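Local coordinates for esterase YbfF (Escherichia coli, PDB 3BF7), which probably hydrolyses ester and thioester substrates, using an alpha/beta hydrolase fold with a helical cap and a substrate-binding crevice, at residues D70-L75 with A100-R105; N44-D49 with D76-D81; Q143-I148 with F161-F166. The protein carries 1 engineered substitution. All coordinates share one frame; numbering follows the deposited sequence.

Following the chain from the N terminus, contact 2 opens first, on strand 45-48 of the central sheet. Contact 1 opens at residues 70-75 on helix 64-78; contact 2 then closes at 76-81, where that helix ends, and contact 1 closes at 100-105, where helix 90-101 ends. The two therefore cross, both use helix 64-78, and they touch where R105 meets D81. Together they tie this helix to the sheet and to the end of the next helix. Contact 3 follows in series as a short loop closed between helix 142-149 and residues 161-166. It lies in the cap, with its centre about 33 Å from that of contact 1.

Contact 1 (D70-L75 with A100-R105); sequences DLVDTL and ALAPDR
R105 sends its guanidinium group up against the last turns of helix 64-78, where L75 and V72 receive it. The closest approach is R105 NH2 to L75 CB, at 3.5 Å. L75 and R105 run past each other in opposite directions, and CD1 of L75 lies over one face of the guanidinium, 3.9 Å from R105 CB. The arginine reaches this position by folding: its chain bends at chi2 (-57°) and again at chi3 (-70°), which turns the head back across V72 at about a right angle. V72 CG1 comes within 3.7 Å of R105 NH1, obliquely to the guanidinium plane. This is the tight part of the contact.

Farther along, the packing thins. V72 divides its two methyls, and CG2 meets CB of A102 at 3.9 Å. A102 is the first residue to leave helical geometry after helix 90-101. Just before it, L101 is exposed; its CD2 stays 4.5 Å from V72 CG2, and its side chain rests instead on A68 and Q69. V72 itself is only partly buried.

The polar work of R105 is done by partners just outside the two segments: NE bonds to D81 O, while NH2 bonds to I80 O and makes a salt bridge with D76. The contact thus pairs apolar packing on the guanidinium with polar bonds elsewhere around it. Those bonds, near the end of helix 64-78, probably fix the head's orientation and should help to keep its charge compensated while hydrocarbon lies over one of its faces.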
ATOM      1  N   ASP A  70       5.040   5.491 -11.856  1.00  7.80           N
ATOM      2  CA  ASP A  70       5.272   6.549 -10.876  1.00  7.63           C
ATOM      3  C   ASP A  70       6.437   6.144  -9.972  1.00  7.69           C
ATOM      4  O   ASP A  70       7.251   6.979  -9.586  1.00  7.97           O
ATOM      5  CB  ASP A  70       4.035   6.777 -10.002  1.00  7.53           C
ATOM      6  CG  ASP A  70       2.871   7.392 -10.755  1.00  7.72           C
ATOM      7  OD1 ASP A  70       1.761   7.392 -10.185  1.00  8.93           O
ATOM      8  OD2 ASP A  70       3.053   7.881 -11.895  1.00  8.95           O
ATOM      9  N   LEU A  71       6.499   4.861  -9.619  1.00  7.47           N
ATOM     10  CA  LEU A  71       7.573   4.376  -8.766  1.00  7.66           C
ATOM     11  C   LEU A  71       8.908   4.499  -9.499  1.00  8.61           C
ATOM     12  O   LEU A  71       9.911   4.892  -8.907  1.00  8.43           O
ATOM     13  CB  LEU A  71       7.304   2.926  -8.335  1.00  8.19           C
ATOM     14  CG  LEU A  71       6.060   2.730  -7.448  1.00  7.59           C
ATOM     15  CD1 LEU A  71       5.865   1.254  -7.136  1.00  9.22           C
ATOM     16  CD2 LEU A  71       6.208   3.525  -6.157  1.00  9.02           C
ATOM     17  N   VAL A  72       8.923   4.176 -10.790  1.00  8.66           N
ATOM     18  CA  VAL A  72      10.151   4.298 -11.573  1.00  9.98           C
ATOM     19  C   VAL A  72      10.573   5.768 -11.650  1.00  9.33           C
ATOM     20  O   VAL A  72      11.743   6.097 -11.450  1.00 10.13           O
ATOM     21  CB  VAL A  72       9.965   3.766 -13.013  1.00 10.80           C
ATOM     22  CG1 VAL A  72      11.222   4.031 -13.834  1.00 13.48           C
ATOM     23  CG2 VAL A  72       9.671   2.276 -12.983  1.00 12.14           C
ATOM     24  N   ASP A  73       9.620   6.651 -11.932  1.00  9.82           N
ATOM     25  CA  ASP A  73       9.919   8.076 -12.031  1.00 10.35           C
ATOM     26  C   ASP A  73      10.447   8.620 -10.713  1.00 10.56           C
ATOM     27  O   ASP A  73      11.305   9.508 -10.693  1.00 10.70           O
ATOM     28  CB  ASP A  73       8.675   8.872 -12.431  1.00 10.74           C
ATOM     29  CG  ASP A  73       8.206   8.565 -13.836  1.00 11.72           C
ATOM     30  OD1 ASP A  73       9.036   8.146 -14.668  1.00 12.87           O
ATOM     31  OD2 ASP A  73       7.007   8.763 -14.111  1.00 12.45           O
ATOM     32  N   THR A  74       9.927   8.089  -9.614  1.00  9.95           N
ATOM     33  CA  THR A  74      10.343   8.522  -8.291  1.00 10.95           C
ATOM     34  C   THR A  74      11.765   8.042  -8.004  1.00 11.28           C
ATOM     35  O   THR A  74      12.578   8.789  -7.453  1.00 11.55           O
ATOM     36  CB  THR A  74       9.348   8.017  -7.226  1.00 11.09           C
ATOM     37  OG1 THR A  74       8.059   8.591  -7.483  1.00 10.77           O
ATOM     38  CG2 THR A  74       9.801   8.412  -5.827  1.00 12.10           C
ATOM     39  N   LEU A  75      12.075   6.806  -8.388  1.00 11.03           N
ATOM     40  CA  LEU A  75      13.424   6.280  -8.190  1.00 11.39           C
ATOM     41  C   LEU A  75      14.407   7.102  -9.021  1.00 12.27           C
ATOM     42  O   LEU A  75      15.500   7.426  -8.560  1.00 12.16           O
ATOM     43  CB  LEU A  75      13.524   4.813  -8.619  1.00 12.00           C
ATOM     44  CG  LEU A  75      12.848   3.721  -7.785  1.00 12.61           C
ATOM     45  CD1 LEU A  75      13.178   2.366  -8.399  1.00 12.31           C
ATOM     46  CD2 LEU A  75      13.327   3.779  -6.342  1.00 13.63           C
ATOM     47  N   ALA A 100       6.672  -6.222 -13.685  1.00 10.39           N
ATOM     48  CA  ALA A 100       6.426  -6.417 -15.108  1.00 11.34           C
ATOM     49  C   ALA A 100       6.942  -5.242 -15.930  1.00 11.56           C
ATOM     50  O   ALA A 100       7.392  -5.416 -17.063  1.00 14.80           O
ATOM     51  CB  ALA A 100       4.935  -6.612 -15.358  1.00 14.00           C
ATOM     52  N   LEU A 101       6.889  -4.049 -15.351  1.00 10.84           N
ATOM     53  CA  LEU A 101       7.322  -2.844 -16.049  1.00 10.69           C
ATOM     54  C   LEU A 101       8.828  -2.599 -16.035  1.00 10.25           C
ATOM     55  O   LEU A 101       9.417  -2.298 -17.076  1.00 12.03           O
ATOM     56  CB  LEU A 101       6.604  -1.620 -15.465  1.00 10.36           C
ATOM     57  CG  LEU A 101       6.827  -0.300 -16.206  1.00 11.79           C
ATOM     58  CD1 LEU A 101       6.256  -0.403 -17.612  1.00 12.18           C
ATOM     59  CD2 LEU A 101       6.163   0.836 -15.447  1.00 11.80           C
ATOM     60  N   ALA A 102       9.449  -2.722 -14.865  1.00 11.34           N
ATOM     61  CA  ALA A 102      10.885  -2.482 -14.738  1.00 11.05           C
ATOM     62  C   ALA A 102      11.492  -3.380 -13.668  1.00 11.10           C
ATOM     63  O   ALA A 102      11.914  -2.912 -12.611  1.00 10.24           O
ATOM     64  CB  ALA A 102      11.132  -1.018 -14.395  1.00 13.06           C
ATOM     65  N   PRO A 103      11.561  -4.691 -13.940  1.00 11.30           N
ATOM     66  CA  PRO A 103      12.121  -5.648 -12.981  1.00 12.89           C
ATOM     67  C   PRO A 103      13.528  -5.344 -12.474  1.00 13.60           C
ATOM     68  O   PRO A 103      13.855  -5.654 -11.328  1.00 13.67           O
ATOM     69  CB  PRO A 103      12.045  -6.977 -13.735  1.00 13.98           C
ATOM     70  CG  PRO A 103      12.158  -6.560 -15.172  1.00 13.42           C
ATOM     71  CD  PRO A 103      11.261  -5.349 -15.224  1.00 12.70           C
ATOM     72  N   ASP A 104      14.357  -4.736 -13.315  1.00 13.80           N
ATOM     73  CA  ASP A 104      15.725  -4.426 -12.913  1.00 14.62           C
ATOM     74  C   ASP A 104      15.818  -3.347 -11.837  1.00 13.57           C
ATOM     75  O   ASP A 104      16.886  -3.132 -11.259  1.00 14.51           O
ATOM     76  CB  ASP A 104      16.558  -4.014 -14.131  1.00 18.12           C
ATOM     77  CG  ASP A 104      16.674  -5.125 -15.159  1.00 21.38           C
ATOM     78  OD1 ASP A 104      16.860  -6.292 -14.756  1.00 23.31           O
ATOM     79  OD2 ASP A 104      16.587  -4.831 -16.369  1.00 25.04           O
ATOM     80  N   ARG A 105      14.707  -2.671 -11.561  1.00 12.09           N
ATOM     81  CA  ARG A 105      14.705  -1.621 -10.550  1.00 11.69           C
ATOM     82  C   ARG A 105      14.268  -2.149  -9.183  1.00 11.27           C
ATOM     83  O   ARG A 105      14.238  -1.401  -8.205  1.00 11.04           O
ATOM     84  CB  ARG A 105      13.783  -0.471 -10.975  1.00 12.24           C
ATOM     85  CG  ARG A 105      14.090   0.115 -12.355  1.00 12.82           C
ATOM     86  CD  ARG A 105      15.532   0.607 -12.472  1.00 13.19           C
ATOM     87  NE  ARG A 105      15.799   1.806 -11.679  1.00 12.60           N
ATOM     88  CZ  ARG A 105      15.443   3.038 -12.031  1.00 12.08           C
ATOM     89  NH1 ARG A 105      14.797   3.251 -13.168  1.00 12.05           N
ATOM     90  NH2 ARG A 105      15.742   4.064 -11.244  1.00 12.43           N
TER

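Contact 2 (N44-D49 with D76-D81); sequences NIIQVD and DALQID
I46 reaches from strand 45-48 to L78, at the end of helix 64-78, and to I80, in the loop just after it. At its root, I46 CB stands back, 4.7 Å from L78 CD1. Its two branches then close the gap: CG1 lies 4.0 Å from L78 CD1 and CG2 4.1 Å from the same methyl, so one leucine methyl rests against both. I46 and L78 slide past each other in opposite directions. At the end of the longer branch, I46 CD1 leaves the leucine and meets I80 CD1 tip to tip, at 4.0 Å. I80 gets there with an extended branch, its CD1 anti to CA about the CB-CG1 bond (chi2 177°). All of these approaches are ordinary apolar contacts, and they bury a modest 96 Å² in total.

What lets L78 and I80 face the same isoleucine is the turn between them. Q79 takes a positive phi of 59°, and two bonds lead back into the last turn of the helix, that of Q79 N to D76 O being weak: a Schellman motif.

Strand 45-48 runs between strands 5-8 and 19-22, and helix 64-78 belongs to the beta-alpha-beta crossover that leads from it to strand 83-88. I46 also touches I5 on one neighbouring strand, and I80 touches P18 just before the other. Side chains I45 and Q47, from alternate positions on the strand, pack instead on helix 33-39.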
ATOM      1  N   ASN A  44      18.072   2.837   3.953  1.00 11.16           N
ATOM      2  CA  ASN A  44      17.603   4.170   3.618  1.00  9.95           C
ATOM      3  C   ASN A  44      16.135   3.863   3.338  1.00  8.92           C
ATOM      4  O   ASN A  44      15.820   2.819   2.756  1.00  9.63           O
ATOM      5  CB  ASN A  44      18.263   4.713   2.349  1.00 11.70           C
ATOM      6  CG  ASN A  44      19.680   5.185   2.585  1.00 14.06           C
ATOM      7  OD1 ASN A  44      20.074   5.462   3.719  1.00 13.93           O
ATOM      8  ND2 ASN A  44      20.451   5.300   1.512  1.00 17.33           N
ATOM      9  N   ILE A  45      15.243   4.747   3.764  1.00  8.90           N
ATOM     10  CA  ILE A  45      13.814   4.536   3.572  1.00  8.89           C
ATOM     11  C   ILE A  45      13.178   5.634   2.737  1.00  8.37           C
ATOM     12  O   ILE A  45      13.547   6.805   2.847  1.00  9.12           O
ATOM     13  CB  ILE A  45      13.072   4.500   4.929  1.00 10.45           C
ATOM     14  CG1 ILE A  45      13.650   3.399   5.822  1.00 12.50           C
ATOM     15  CG2 ILE A  45      11.579   4.303   4.705  1.00 13.22           C
ATOM     16  CD1 ILE A  45      13.512   2.008   5.262  1.00 13.35           C
ATOM     17  N   ILE A  46      12.224   5.242   1.899  1.00  7.66           N
ATOM     18  CA  ILE A  46      11.480   6.185   1.077  1.00  7.99           C
ATOM     19  C   ILE A  46      10.001   5.840   1.232  1.00  7.63           C
ATOM     20  O   ILE A  46       9.560   4.761   0.825  1.00  8.33           O
ATOM     21  CB  ILE A  46      11.846   6.097  -0.426  1.00  8.40           C
ATOM     22  CG1 ILE A  46      13.333   6.398  -0.638  1.00 10.64           C
ATOM     23  CG2 ILE A  46      10.995   7.085  -1.221  1.00 10.14           C
ATOM     24  CD1 ILE A  46      14.246   5.221  -0.372  1.00 13.37           C
ATOM     25  N   GLN A  47       9.247   6.740   1.849  1.00  7.11           N
ATOM     26  CA  GLN A  47       7.813   6.548   2.033  1.00  7.07           C
ATOM     27  C   GLN A  47       7.129   7.425   0.994  1.00  7.18           C
ATOM     28  O   GLN A  47       7.345   8.634   0.967  1.00  8.33           O
ATOM     29  CB  GLN A  47       7.397   6.973   3.442  1.00  8.51           C
ATOM     30  CG  GLN A  47       7.914   6.047   4.537  1.00 10.16           C
ATOM     31  CD  GLN A  47       7.797   6.642   5.925  1.00 11.33           C
ATOM     32  OE1 GLN A  47       8.802   6.973   6.556  1.00 14.92           O
ATOM     33  NE2 GLN A  47       6.571   6.784   6.410  1.00 10.83           N
ATOM     34  N   VAL A  48       6.307   6.830   0.137  1.00  6.57           N
ATOM     35  CA  VAL A  48       5.643   7.600  -0.905  1.00  7.07           C
ATOM     36  C   VAL A  48       4.148   7.773  -0.717  1.00  6.45           C
ATOM     37  O   VAL A  48       3.486   6.977  -0.044  1.00  7.26           O
ATOM     38  CB  VAL A  48       5.822   6.939  -2.307  1.00  7.93           C
ATOM     39  CG1 VAL A  48       7.267   6.556  -2.527  1.00  9.51           C
ATOM     40  CG2 VAL A  48       4.912   5.713  -2.443  1.00  8.48           C
ATOM     41  N   ASP A  49       3.631   8.844  -1.310  1.00  6.60           N
ATOM     42  CA  ASP A  49       2.195   9.069  -1.351  1.00  6.32           C
ATOM     43  C   ASP A  49       1.865   8.596  -2.769  1.00  5.95           C
ATOM     44  O   ASP A  49       2.462   9.063  -3.743  1.00  6.00           O
ATOM     45  CB  ASP A  49       1.823  10.553  -1.253  1.00  6.75           C
ATOM     46  CG  ASP A  49       1.602  11.025   0.175  1.00  6.11           C
ATOM     47  OD1 ASP A  49       1.181  10.217   1.033  1.00  7.39           O
ATOM     48  OD2 ASP A  49       1.827  12.232   0.423  1.00  6.60           O
ATOM     49  N   ASP A  76      14.018   7.430 -10.252  1.00 12.57           N
ATOM     50  CA  ASP A  76      14.883   8.218 -11.126  1.00 13.75           C
ATOM     51  C   ASP A  76      15.144   9.592 -10.516  1.00 13.92           C
ATOM     52  O   ASP A  76      16.264  10.104 -10.571  1.00 14.84           O
ATOM     53  CB  ASP A  76      14.250   8.394 -12.514  1.00 13.04           C
ATOM     54  CG  ASP A  76      14.282   7.121 -13.345  1.00 12.86           C
ATOM     55  OD1 ASP A  76      15.042   6.191 -13.005  1.00 13.13           O
ATOM     56  OD2 ASP A  76      13.557   7.059 -14.359  1.00 13.98           O
ATOM     57  N   ALA A  77      14.109  10.181  -9.928  1.00 15.25           N
ATOM     58  CA  ALA A  77      14.220  11.495  -9.309  1.00 16.99           C
ATOM     59  C   ALA A  77      15.204  11.491  -8.146  1.00 17.68           C
ATOM     60  O   ALA A  77      15.876  12.492  -7.888  1.00 17.80           O
ATOM     61  CB  ALA A  77      12.851  11.958  -8.829  1.00 17.41           C
ATOM     62  N   LEU A  78      15.285  10.365  -7.443  1.00 18.19           N
ATOM     63  CA  LEU A  78      16.184  10.237  -6.300  1.00 20.20           C
ATOM     64  C   LEU A  78      17.499   9.577  -6.688  1.00 19.90           C
ATOM     65  O   LEU A  78      18.374   9.374  -5.846  1.00 19.91           O
ATOM     66  CB  LEU A  78      15.514   9.420  -5.194  1.00 21.62           C
ATOM     67  CG  LEU A  78      14.203   9.995  -4.642  1.00 23.43           C
ATOM     68  CD1 LEU A  78      13.664   9.069  -3.562  1.00 21.39           C
ATOM     69  CD2 LEU A  78      14.449  11.391  -4.076  1.00 21.74           C
ATOM     70  N   GLN A  79      17.635   9.253  -7.970  1.00 19.72           N
ATOM     71  CA  GLN A  79      18.838   8.617  -8.494  1.00 20.65           C
ATOM     72  C   GLN A  79      19.146   7.286  -7.812  1.00 20.06           C
ATOM     73  O   GLN A  79      20.286   7.015  -7.435  1.00 20.50           O
ATOM     74  CB  GLN A  79      20.035   9.565  -8.363  1.00 22.88           C
ATOM     75  CG  GLN A  79      19.872  10.862  -9.144  1.00 25.95           C
ATOM     76  CD  GLN A  79      21.114  11.730  -9.105  1.00 27.74           C
ATOM     77  OE1 GLN A  79      21.576  12.127  -8.036  1.00 29.27           O
ATOM     78  NE2 GLN A  79      21.661  12.031 -10.277  1.00 29.72           N
ATOM     79  N   ILE A  80      18.115   6.460  -7.661  1.00 18.87           N
ATOM     80  CA  ILE A  80      18.246   5.139  -7.053  1.00 18.13           C
ATOM     81  C   ILE A  80      18.111   4.103  -8.165  1.00 17.42           C
ATOM     82  O   ILE A  80      17.089   4.054  -8.847  1.00 16.79           O
ATOM     83  CB  ILE A  80      17.139   4.893  -6.004  1.00 17.48           C
ATOM     84  CG1 ILE A  80      17.304   5.865  -4.834  1.00 18.45           C
ATOM     85  CG2 ILE A  80      17.190   3.451  -5.516  1.00 17.18           C
ATOM     86  CD1 ILE A  80      16.213   5.757  -3.790  1.00 19.11           C
ATOM     87  N   ASP A  81      19.135   3.278  -8.347  1.00 16.79           N
ATOM     88  CA  ASP A  81      19.111   2.264  -9.397  1.00 17.94           C
ATOM     89  C   ASP A  81      18.196   1.084  -9.097  1.00 16.33           C
ATOM     90  O   ASP A  81      17.493   0.598  -9.982  1.00 16.04           O
ATOM     91  CB  ASP A  81      20.527   1.748  -9.671  1.00 21.46           C
ATOM     92  CG  ASP A  81      21.442   2.823 -10.227  1.00 24.50           C
ATOM     93  OD1 ASP A  81      21.080   3.444 -11.249  1.00 26.51           O
ATOM     94  OD2 ASP A  81      22.524   3.041  -9.645  1.00 28.30           O
TER

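Contact 3 (Q143-I148 with F161-F166); sequences QQAAAI and FLLKSF
In the helical cap, between strands 106-112 and 198-201 of the hydrolase core, helix 142-149 packs on the end of helix 156-163 and the turn that follows it. A145 and A146 supply the small side of the contact, L163 and F166 the large side. L163 forks over the alanines: its CD2 meets A145 CB at 3.6 Å, and its CD1 meets A146 CB, also at 3.6 Å. One isobutyl group therefore spans two consecutive residues of the facing helix.

A145 CB has a second partner in the aromatic ring. It sits over one face of F166, 4.1 Å from the centroid and 27° off the ring normal, a CH-pi contact displaced toward the CD2-CE2 bond, with F166 CE2 the nearest ring atom at 3.7 Å. The phenylalanine extends its ring toward the helix with CG anti to the backbone N (chi1 -169°). A type I turn from L163 to F166, with F166 N bonded to L163 O at 2.9 Å, brings both large side chains against the same methyl.

All four touching residues are buried. V134 of helix 125-136 packs on both A145 and F166, while M149, at the end of helix 142-149, lies against L163. F166 begins the small antiparallel pair of strands 166-167 and 170-171, where its ring also meets that of W171.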
ATOM      1  N   GLN A 143     -12.564  15.281  14.936  1.00 19.39           N
ATOM      2  CA  GLN A 143     -13.540  14.850  15.931  1.00 20.02           C
ATOM      3  C   GLN A 143     -14.946  14.976  15.355  1.00 19.28           C
ATOM      4  O   GLN A 143     -15.773  14.076  15.507  1.00 19.57           O
ATOM      5  CB  GLN A 143     -13.415  15.699  17.197  1.00 23.11           C
ATOM      6  CG  GLN A 143     -14.377  15.305  18.306  1.00 27.31           C
ATOM      7  CD  GLN A 143     -14.157  16.106  19.574  1.00 29.40           C
ATOM      8  OE1 GLN A 143     -14.244  17.333  19.570  1.00 31.46           O
ATOM      9  NE2 GLN A 143     -13.868  15.413  20.668  1.00 30.85           N
ATOM     10  N   GLN A 144     -15.212  16.095  14.690  1.00 18.01           N
ATOM     11  CA  GLN A 144     -16.517  16.330  14.085  1.00 17.38           C
ATOM     12  C   GLN A 144     -16.742  15.340  12.944  1.00 15.75           C
ATOM     13  O   GLN A 144     -17.838  14.805  12.780  1.00 15.40           O
ATOM     14  CB  GLN A 144     -16.606  17.760  13.548  1.00 18.67           C
ATOM     15  CG  GLN A 144     -16.388  18.833  14.604  1.00 21.07           C
ATOM     16  CD  GLN A 144     -16.460  20.236  14.031  1.00 21.65           C
ATOM     17  OE1 GLN A 144     -15.769  20.561  13.065  1.00 21.58           O
ATOM     18  NE2 GLN A 144     -17.295  21.077  14.629  1.00 24.78           N
ATOM     19  N   ALA A 145     -15.696  15.103  12.160  1.00 14.70           N
ATOM     20  CA  ALA A 145     -15.778  14.179  11.038  1.00 13.23           C
ATOM     21  C   ALA A 145     -16.039  12.760  11.531  1.00 12.84           C
ATOM     22  O   ALA A 145     -16.848  12.032  10.955  1.00 11.94           O
ATOM     23  CB  ALA A 145     -14.486  14.225  10.229  1.00 13.08           C
ATOM     24  N   ALA A 146     -15.354  12.375  12.602  1.00 12.23           N
ATOM     25  CA  ALA A 146     -15.512  11.040  13.165  1.00 13.07           C
ATOM     26  C   ALA A 146     -16.961  10.766  13.563  1.00 13.22           C
ATOM     27  O   ALA A 146     -17.479   9.675  13.328  1.00 12.85           O
ATOM     28  CB  ALA A 146     -14.599  10.872  14.372  1.00 14.23           C
ATOM     29  N   ALA A 147     -17.610  11.759  14.165  1.00 13.73           N
ATOM     30  CA  ALA A 147     -18.996  11.614  14.597  1.00 14.59           C
ATOM     31  C   ALA A 147     -19.900  11.256  13.424  1.00 14.69           C
ATOM     32  O   ALA A 147     -20.803  10.430  13.549  1.00 15.64           O
ATOM     33  CB  ALA A 147     -19.476  12.905  15.257  1.00 15.27           C
ATOM     34  N   ILE A 148     -19.651  11.883  12.280  1.00 13.94           N
ATOM     35  CA  ILE A 148     -20.443  11.623  11.086  1.00 13.00           C
ATOM     36  C   ILE A 148     -20.133  10.249  10.506  1.00 12.31           C
ATOM     37  O   ILE A 148     -21.038   9.501  10.136  1.00 11.59           O
ATOM     38  CB  ILE A 148     -20.174  12.689  10.006  1.00 13.16           C
ATOM     39  CG1 ILE A 148     -20.646  14.053  10.508  1.00 15.36           C
ATOM     40  CG2 ILE A 148     -20.874  12.315   8.706  1.00 15.21           C
ATOM     41  CD1 ILE A 148     -20.335  15.181   9.570  1.00 16.49           C
ATOM     42  N   PHE A 161      -8.133   5.562  10.521  1.00  9.11           N
ATOM     43  CA  PHE A 161      -7.193   5.448   9.412  1.00  8.28           C
ATOM     44  C   PHE A 161      -7.562   6.479   8.345  1.00  7.64           C
ATOM     45  O   PHE A 161      -6.711   7.233   7.873  1.00  7.33           O
ATOM     46  CB  PHE A 161      -7.254   4.032   8.831  1.00  9.19           C
ATOM     47  CG  PHE A 161      -6.766   3.929   7.414  1.00  8.87           C
ATOM     48  CD1 PHE A 161      -5.429   4.154   7.094  1.00  8.56           C
ATOM     49  CD2 PHE A 161      -7.656   3.613   6.392  1.00  8.54           C
ATOM     50  CE1 PHE A 161      -4.991   4.064   5.773  1.00  9.01           C
ATOM     51  CE2 PHE A 161      -7.226   3.521   5.071  1.00  9.11           C
ATOM     52  CZ  PHE A 161      -5.890   3.747   4.762  1.00  8.53           C
ATOM     53  N   LEU A 162      -8.837   6.516   7.977  1.00  7.86           N
ATOM     54  CA  LEU A 162      -9.303   7.461   6.972  1.00  7.66           C
ATOM     55  C   LEU A 162      -9.079   8.904   7.410  1.00  8.26           C
ATOM     56  O   LEU A 162      -8.668   9.745   6.611  1.00  8.52           O
ATOM     57  CB  LEU A 162     -10.792   7.234   6.689  1.00  8.17           C
ATOM     58  CG  LEU A 162     -11.143   5.887   6.050  1.00  7.33           C
ATOM     59  CD1 LEU A 162     -12.651   5.708   6.032  1.00  9.86           C
ATOM     60  CD2 LEU A 162     -10.570   5.814   4.642  1.00  8.69           C
ATOM     61  N   LEU A 163      -9.339   9.183   8.684  1.00  8.58           N
ATOM     62  CA  LEU A 163      -9.185  10.532   9.208  1.00  9.65           C
ATOM     63  C   LEU A 163      -7.757  11.065   9.173  1.00  8.82           C
ATOM     64  O   LEU A 163      -7.543  12.274   9.286  1.00  9.35           O
ATOM     65  CB  LEU A 163      -9.757  10.611  10.627  1.00 10.02           C
ATOM     66  CG  LEU A 163     -11.287  10.529  10.677  1.00 11.89           C
ATOM     67  CD1 LEU A 163     -11.755  10.482  12.124  1.00 12.92           C
ATOM     68  CD2 LEU A 163     -11.889  11.733   9.961  1.00 12.72           C
ATOM     69  N   LYS A 164      -6.777  10.180   9.014  1.00  9.48           N
ATOM     70  CA  LYS A 164      -5.394  10.628   8.922  1.00  9.43           C
ATOM     71  C   LYS A 164      -5.283  11.516   7.684  1.00  9.47           C
ATOM     72  O   LYS A 164      -4.393  12.363   7.593  1.00 11.22           O
ATOM     73  CB  LYS A 164      -4.444   9.437   8.785  1.00 11.11           C
ATOM     74  CG  LYS A 164      -4.352   8.553  10.018  1.00 13.73           C
ATOM     75  CD  LYS A 164      -3.720   9.288  11.185  1.00 17.52           C
ATOM     76  CE  LYS A 164      -3.495   8.353  12.363  1.00 19.21           C
ATOM     77  NZ  LYS A 164      -2.749   9.028  13.461  1.00 23.88           N
ATOM     78  N   SER A 165      -6.199  11.318   6.737  1.00  8.90           N
ATOM     79  CA  SER A 165      -6.213  12.092   5.503  1.00  9.66           C
ATOM     80  C   SER A 165      -7.211  13.248   5.521  1.00  9.74           C
ATOM     81  O   SER A 165      -7.474  13.859   4.486  1.00  9.96           O
ATOM     82  CB  SER A 165      -6.505  11.175   4.312  1.00  9.06           C
ATOM     83  OG  SER A 165      -5.397  10.339   4.031  1.00  8.74           O
ATOM     84  N   PHE A 166      -7.775  13.543   6.688  1.00  9.77           N
ATOM     85  CA  PHE A 166      -8.717  14.651   6.804  1.00 11.55           C
ATOM     86  C   PHE A 166      -7.948  15.799   7.449  1.00 12.22           C
ATOM     87  O   PHE A 166      -7.631  15.752   8.635  1.00 12.68           O
ATOM     88  CB  PHE A 166      -9.916  14.264   7.676  1.00 11.92           C
ATOM     89  CG  PHE A 166     -11.040  15.262   7.633  1.00 12.37           C
ATOM     90  CD1 PHE A 166     -11.735  15.491   6.451  1.00 13.89           C
ATOM     91  CD2 PHE A 166     -11.394  15.984   8.768  1.00 14.47           C
ATOM     92  CE1 PHE A 166     -12.766  16.426   6.394  1.00 14.94           C
ATOM     93  CE2 PHE A 166     -12.426  16.924   8.723  1.00 14.98           C
ATOM     94  CZ  PHE A 166     -13.112  17.144   7.534  1.00 15.30           C
TER